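Local coordinates for glutaredoxin related protein (Sulfolobus solfataricus, PDB 4MNN) that probably works as a protein disulfide oxidoreductase in cellular thiol redox chemistry, with thioredoxin-fold architecture and a CxxC motif at a helix start, at residues Glu70-Pro73 against Phe74-Leu78; Arg91-Glu94 against Leu95-Val99; Glu142-Arg145 against Asp146-Val150. One frame throughout, in Å; residues are numbered along the deposited sequence.

Contact 1 (Glu70-Pro73 against Phe74-Leu78)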
# COMPACT_ATOMS: atom_id res chain seq x y z
N GLU A 70 8.62 5.51 0.23
CA GLU A 70 7.50 4.56 0.11
C GLU A 70 7.37 4.05 -1.33
O GLU A 70 6.65 3.09 -1.62
CB GLU A 70 6.18 5.23 0.54
CG GLU A 70 6.13 5.51 2.05
CD GLU A 70 6.17 4.24 2.92
OE1 GLU A 70 5.78 3.15 2.45
OE2 GLU A 70 6.57 4.32 4.12
N LEU A 71 8.09 4.67 -2.26
CA LEU A 71 7.96 4.21 -3.64
C LEU A 71 8.55 2.80 -3.87
O LEU A 71 7.97 1.99 -4.58
CB LEU A 71 8.64 5.20 -4.61
CG LEU A 71 8.56 4.76 -6.09
CD1 LEU A 71 7.10 4.75 -6.55
CD2 LEU A 71 9.36 5.73 -6.97
N TRP A 72 9.71 2.53 -3.28
CA TRP A 72 10.35 1.24 -3.49
C TRP A 72 9.46 0.09 -3.01
O TRP A 72 9.26 -0.89 -3.76
CB TRP A 72 11.72 1.26 -2.80
CG TRP A 72 12.44 -0.05 -2.80
CD1 TRP A 72 12.66 -0.88 -3.88
CD2 TRP A 72 13.05 -0.69 -1.68
NE1 TRP A 72 13.36 -2.00 -3.48
CE2 TRP A 72 13.62 -1.91 -2.13
CE3 TRP A 72 13.17 -0.34 -0.32
CZ2 TRP A 72 14.29 -2.79 -1.28
CZ3 TRP A 72 13.85 -1.23 0.53
CH2 TRP A 72 14.39 -2.43 0.04
N PRO A 73 8.94 0.17 -1.77
CA PRO A 73 8.06 -0.90 -1.26
C PRO A 73 6.81 -1.01 -2.14
O PRO A 73 6.33 -2.10 -2.40
CB PRO A 73 7.69 -0.43 0.14
CG PRO A 73 8.79 0.45 0.52
CD PRO A 73 9.27 1.14 -0.72
N PHE A 74 6.30 0.12 -2.60
CA PHE A 74 5.09 0.12 -3.43
C PHE A 74 5.33 -0.64 -4.75
O PHE A 74 4.55 -1.52 -5.12
CB PHE A 74 4.65 1.58 -3.68
CG PHE A 74 3.48 1.70 -4.62
CD1 PHE A 74 2.19 1.34 -4.21
CD2 PHE A 74 3.66 2.19 -5.91
CE1 PHE A 74 1.09 1.46 -5.09
CE2 PHE A 74 2.56 2.30 -6.80
CZ PHE A 74 1.28 1.94 -6.37
N LEU A 75 6.41 -0.31 -5.44
CA LEU A 75 6.75 -1.01 -6.68
C LEU A 75 7.00 -2.48 -6.41
O LEU A 75 6.62 -3.33 -7.20
CB LEU A 75 8.01 -0.40 -7.33
CG LEU A 75 7.79 1.00 -7.89
CD1 LEU A 75 9.10 1.56 -8.35
CD2 LEU A 75 6.75 0.93 -9.02
N ASN A 76 7.67 -2.79 -5.31
CA ASN A 76 7.91 -4.19 -4.98
C ASN A 76 6.60 -4.94 -4.80
O ASN A 76 6.49 -6.12 -5.15
CB ASN A 76 8.68 -4.31 -3.68
CG ASN A 76 10.12 -4.69 -3.88
OD1 ASN A 76 10.77 -4.21 -4.79
ND2 ASN A 76 10.64 -5.53 -2.99
N SER A 77 5.62 -4.29 -4.19
CA SER A 77 4.37 -4.98 -3.97
C SER A 77 3.69 -5.27 -5.28
O SER A 77 3.04 -6.30 -5.43
CB SER A 77 3.40 -4.19 -3.07
OG SER A 77 2.88 -3.02 -3.71
N LEU A 78 3.80 -4.36 -6.24
CA LEU A 78 3.16 -4.61 -7.53
C LEU A 78 3.72 -5.88 -8.18
O LEU A 78 2.99 -6.72 -8.72
CB LEU A 78 3.42 -3.42 -8.46
CG LEU A 78 2.33 -2.31 -8.58
CD1 LEU A 78 1.45 -2.23 -7.40
CD2 LEU A 78 2.99 -0.98 -8.92

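Contact 2 (Arg91-Glu94 against Leu95-Val99)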
# COMPACT_ATOMS: atom_id res chain seq x y z
N ARG A 91 6.61 -19.56 8.92
CA ARG A 91 5.98 -19.31 10.20
C ARG A 91 5.20 -18.02 10.16
O ARG A 91 4.07 -17.97 10.63
CB ARG A 91 7.01 -19.25 11.33
CG ARG A 91 7.74 -20.55 11.60
CD ARG A 91 9.14 -20.45 11.01
NE ARG A 91 9.32 -21.53 10.07
CZ ARG A 91 10.26 -21.58 9.15
NH1 ARG A 91 11.13 -20.59 9.02
NH2 ARG A 91 10.34 -22.65 8.38
N GLU A 92 5.80 -16.96 9.61
CA GLU A 92 5.13 -15.68 9.47
C GLU A 92 3.88 -15.84 8.62
O GLU A 92 2.84 -15.26 8.92
CB GLU A 92 6.05 -14.62 8.83
CG GLU A 92 7.28 -14.28 9.64
CD GLU A 92 8.28 -13.42 8.87
OE1 GLU A 92 8.51 -13.73 7.67
OE2 GLU A 92 8.86 -12.47 9.46
N VAL A 93 3.97 -16.61 7.53
CA VAL A 93 2.79 -16.82 6.70
C VAL A 93 1.63 -17.46 7.46
O VAL A 93 0.49 -17.00 7.39
CB VAL A 93 3.14 -17.70 5.47
CG1 VAL A 93 1.86 -18.09 4.71
CG2 VAL A 93 4.07 -16.92 4.58
N GLU A 94 1.90 -18.55 8.18
CA GLU A 94 0.85 -19.21 8.94
C GLU A 94 0.23 -18.27 9.93
O GLU A 94 -1.00 -18.26 10.12
CB GLU A 94 1.41 -20.41 9.72
CG GLU A 94 1.62 -21.61 8.86
CD GLU A 94 0.32 -22.01 8.16
OE1 GLU A 94 -0.59 -22.55 8.83
OE2 GLU A 94 0.22 -21.75 6.93
N LEU A 95 1.08 -17.50 10.60
CA LEU A 95 0.64 -16.55 11.61
C LEU A 95 -0.17 -15.44 10.97
O LEU A 95 -1.21 -15.03 11.51
CB LEU A 95 1.85 -15.94 12.33
CG LEU A 95 1.52 -15.14 13.59
CD1 LEU A 95 1.00 -16.12 14.63
CD2 LEU A 95 2.76 -14.42 14.14
N ALA A 96 0.32 -14.92 9.85
CA ALA A 96 -0.38 -13.84 9.15
C ALA A 96 -1.78 -14.23 8.71
O ALA A 96 -2.66 -13.39 8.66
CB ALA A 96 0.42 -13.36 7.94
N LYS A 97 -1.98 -15.51 8.35
CA LYS A 97 -3.29 -16.00 7.90
C LYS A 97 -4.37 -16.01 8.98
O LYS A 97 -5.56 -16.19 8.67
CB LYS A 97 -3.15 -17.43 7.35
CG LYS A 97 -2.31 -17.53 6.09
CD LYS A 97 -2.21 -18.98 5.64
CE LYS A 97 -1.56 -19.08 4.28
NZ LYS A 97 -1.55 -20.51 3.79
N GLN A 98 -3.95 -15.83 10.24
CA GLN A 98 -4.87 -15.86 11.36
C GLN A 98 -5.56 -14.54 11.58
O GLN A 98 -6.62 -14.47 12.19
CB GLN A 98 -4.13 -16.21 12.65
CG GLN A 98 -3.57 -17.61 12.64
CD GLN A 98 -4.54 -18.60 12.05
OE1 GLN A 98 -5.66 -18.80 12.55
NE2 GLN A 98 -4.12 -19.23 10.97
N VAL A 99 -4.94 -13.48 11.11
CA VAL A 99 -5.51 -12.17 11.32
C VAL A 99 -6.80 -11.98 10.53
O VAL A 99 -7.01 -12.59 9.46
CB VAL A 99 -4.46 -11.07 10.99
CG1 VAL A 99 -4.97 -9.70 11.39
CG2 VAL A 99 -3.17 -11.36 11.78

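Contact 3 (Glu142-Arg145 against Asp146-Val150)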
# COMPACT_ATOMS: atom_id res chain seq x y z
N GLU A 142 -4.48 14.06 7.87
CA GLU A 142 -4.37 14.49 9.27
C GLU A 142 -5.56 14.15 10.17
O GLU A 142 -5.40 13.88 11.36
CB GLU A 142 -4.10 16.00 9.32
CG GLU A 142 -2.97 16.41 8.38
CD GLU A 142 -2.68 17.90 8.42
OE1 GLU A 142 -1.92 18.33 9.30
OE2 GLU A 142 -3.20 18.64 7.58
N GLU A 143 -6.76 14.18 9.61
CA GLU A 143 -7.93 13.85 10.42
C GLU A 143 -7.91 12.40 10.86
O GLU A 143 -8.23 12.07 12.03
CB GLU A 143 -9.20 14.14 9.62
CG GLU A 143 -9.44 15.62 9.39
CD GLU A 143 -10.69 15.88 8.53
OE1 GLU A 143 -11.81 15.51 8.97
OE2 GLU A 143 -10.55 16.45 7.42
N GLU A 144 -7.56 11.52 9.92
CA GLU A 144 -7.46 10.11 10.25
C GLU A 144 -6.36 9.88 11.30
O GLU A 144 -6.54 9.13 12.26
CB GLU A 144 -7.18 9.31 8.96
CG GLU A 144 -8.39 9.31 8.02
CD GLU A 144 -9.59 8.63 8.66
OE1 GLU A 144 -10.74 9.05 8.40
OE2 GLU A 144 -9.39 7.67 9.43
N ARG A 145 -5.23 10.55 11.11
CA ARG A 145 -4.09 10.43 12.04
C ARG A 145 -4.57 10.73 13.47
O ARG A 145 -4.31 9.99 14.42
CB ARG A 145 -3.00 11.43 11.63
CG ARG A 145 -1.82 11.51 12.61
CD ARG A 145 -0.94 12.75 12.36
NE ARG A 145 -1.63 13.96 12.82
CZ ARG A 145 -1.53 15.15 12.23
NH1 ARG A 145 -0.76 15.31 11.16
NH2 ARG A 145 -2.21 16.19 12.70
N ASP A 146 -5.26 11.85 13.62
CA ASP A 146 -5.71 12.26 14.94
C ASP A 146 -6.83 11.41 15.50
O ASP A 146 -6.91 11.21 16.72
CB ASP A 146 -6.05 13.75 14.93
CG ASP A 146 -4.82 14.61 14.80
OD1 ASP A 146 -3.74 14.16 15.26
OD2 ASP A 146 -4.90 15.74 14.24
N LYS A 147 -7.66 10.87 14.63
CA LYS A 147 -8.76 10.04 15.04
C LYS A 147 -8.21 8.83 15.80
O LYS A 147 -8.79 8.38 16.82
CB LYS A 147 -9.54 9.57 13.81
CG LYS A 147 -10.64 8.57 14.14
CD LYS A 147 -11.47 8.22 12.91
CE LYS A 147 -12.52 7.16 13.26
NZ LYS A 147 -13.22 6.68 12.03
N TYR A 148 -7.09 8.31 15.29
CA TYR A 148 -6.46 7.15 15.91
C TYR A 148 -5.32 7.51 16.86
O TYR A 148 -4.57 6.63 17.32
CB TYR A 148 -6.02 6.15 14.82
CG TYR A 148 -7.21 5.59 14.07
CD1 TYR A 148 -7.57 6.11 12.82
CD2 TYR A 148 -8.04 4.62 14.64
CE1 TYR A 148 -8.72 5.68 12.17
CE2 TYR A 148 -9.21 4.18 13.99
CZ TYR A 148 -9.53 4.72 12.76
OH TYR A 148 -10.67 4.32 12.06
N ARG A 149 -5.22 8.80 17.20
CA ARG A 149 -4.23 9.27 18.17
C ARG A 149 -2.78 8.92 17.84
O ARG A 149 -1.96 8.61 18.71
CB ARG A 149 -4.60 8.73 19.57
CG ARG A 149 -6.01 9.14 20.05
CD ARG A 149 -6.17 8.71 21.52
NE ARG A 149 -7.32 9.27 22.23
CZ ARG A 149 -8.54 9.45 21.72
NH1 ARG A 149 -8.81 9.13 20.45
NH2 ARG A 149 -9.51 9.93 22.50
N VAL A 150 -2.47 9.03 16.57
CA VAL A 150 -1.14 8.75 16.07
C VAL A 150 -0.21 9.95 16.24
O VAL A 150 -0.58 11.08 15.90
CB VAL A 150 -1.24 8.35 14.56
CG1 VAL A 150 0.19 8.07 13.94
CG2 VAL A 150 -2.17 7.10 14.43
O HOH W 1 -11.92 6.04 9.78

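Contact 1 (Glu70-Pro73 against Phe74-Leu78)
L71, W72 and P73 meet L75, N76 and S77 within the first turns of helix 71-83, a local i to i+4 contact buried close to the centre of the fold. L75 N donates to L71 O over 2.9 Å in a nearly straight bond (172°), and N76 N and S77 N repeat the step to W72 O and P73 O. P73 has no N-H to donate, which costs nothing in the first turn. The isobutyl groups of L71 and L75 lie at an angle, L71 CG 4.0 Å from L75 CD1. With its CG anti to the backbone N (chi1 179°), beside the carbonyl carbon, L71 brings its branch against L75. Replacing L75 with an alanine would probably leave L71 without this neighbour and open a gap against F33, Y10 and L11. W72 and N76 run side by side on the more open flank, indole and amide planes 61° apart, N76 OD1 lying 3.6 Å from W72 NE1, obliquely to the ring. S77 OG donates to F74 O (2.7 Å), which also accepts from L78 N, and the same hydroxyl bonds to Y60 OH. The F74 ring, with L78 CD1 over one face, reaches V50 and V52 of the sheet, while E70 touches C114 and P115 of helix 114-127. Helices packed on a central mixed sheet are the layout of the thioredoxin fold.

Contact 2 (Arg91-Glu94 against Leu95-Val99)
L95, A96 and K97 donate their backbone N-H groups to the carbonyls of R91, E92 and V93, three successive i to i+4 bonds in the short helix 90-96. The middle one is the shortest of the three, A96 N to E92 O at 2.7 Å. After the last of them the chain leaves through a type I turn from A96 to V99, and Q98 N bonds to L95 O instead of reaching back four residues. Q98 bends at chi2 (-42°) and brings its amide back toward the preceding turn, where NE2 makes a weak hydrogen bond of 3.4 Å to E94 O. K97 lies alongside V93, pointing the same way: its CG sits 3.1 Å from V93 O, and farther out its CE packs on V93 CG1 at 3.6 Å. With CG anti to the carbonyl carbon (chi1 -66°) and the rest of the chain extended, the lysine carries its ammonium past the valine methyl. There E94, folded at chi2, comes across it, and OE2 forms a long salt bridge to K97 NZ (3.8 Å), a loose pairing at the surface. At the start of the helix D89 OD2 accepts from E92 N, and weakly from R91 N. V93 and K97 rest on I127 and A96 on V124, joining this helix to helix 114-127 just before the chain enters strand 101-107.

Contact 3 (Glu142-Arg145 against Asp146-Val150)
R145 and D146 form a side-on salt bridge on the flank of helix 142-147, and the arginine can be followed outward. Its CB sits beside the peptide to D146; CG, anti to the backbone N (chi1 174°), passes V150 and comes 3.5 Å from V150 O, with CD a little farther from that oxygen. The chain then bends at chi3, bringing the guanidinium over E142 CA and beside the aspartate. NE donates to D146 OD1 at 3.2 Å, in the guanidinium plane but from above the carboxylate plane; NH2 reaches D146 OD2 at 3.1 Å on its syn side, though well out of the carboxylate plane, and OD2 is tilted from the guanidinium plane. The two planes stand 62° apart, and the two bonds together limit rotation of the tip. NH1 has a long salt bridge to E142 OE1 and a weak hydrogen bond to A138 O.

On another flank, E144 OE2 lies in plane at the edge of the Y148 ring, 3.5 Å from CE1, while K147 CG packs over one ring face, toward its rim. One water joins the three polar tips, donating to E144 OE2 and Y148 OH and accepting from K147 NZ; the tyrosine hydroxyl also bonds to D160 OD1 and K104 NZ. E144 and V150 rest on F106. Two backbone bonds finish the helix: V150 N to R145 O, 3.0 Å and 169°, and R149 N to D146 O. With R149 at positive phi as the C-prime residue, they make up a Schellman motif, a classic helix C-terminal stop, here leading towards strand 155-158.

Overall arrangement
The three local contacts follow one another along the chain without touching. Contact 1 is buried, its centre about 8 Å from that of the chain, whereas contacts 2 and 3 lie about 19 and 18 Å out. Contacts 1 and 3 sit on opposite sides of the chain's centre, with centres about 24 Å apart, and belong to the first and second thioredoxin-like sequence ranges respectively. Contact 2, about 22 Å from contact 1 between centres, lies on the helix that follows contact 1's helix in sequence. Helix 114-127 lies against contacts 1 and 2 alike; its first residue, C114, pairs with C111 in the disulfide, probably the redox site, near the E70 end of contact 1.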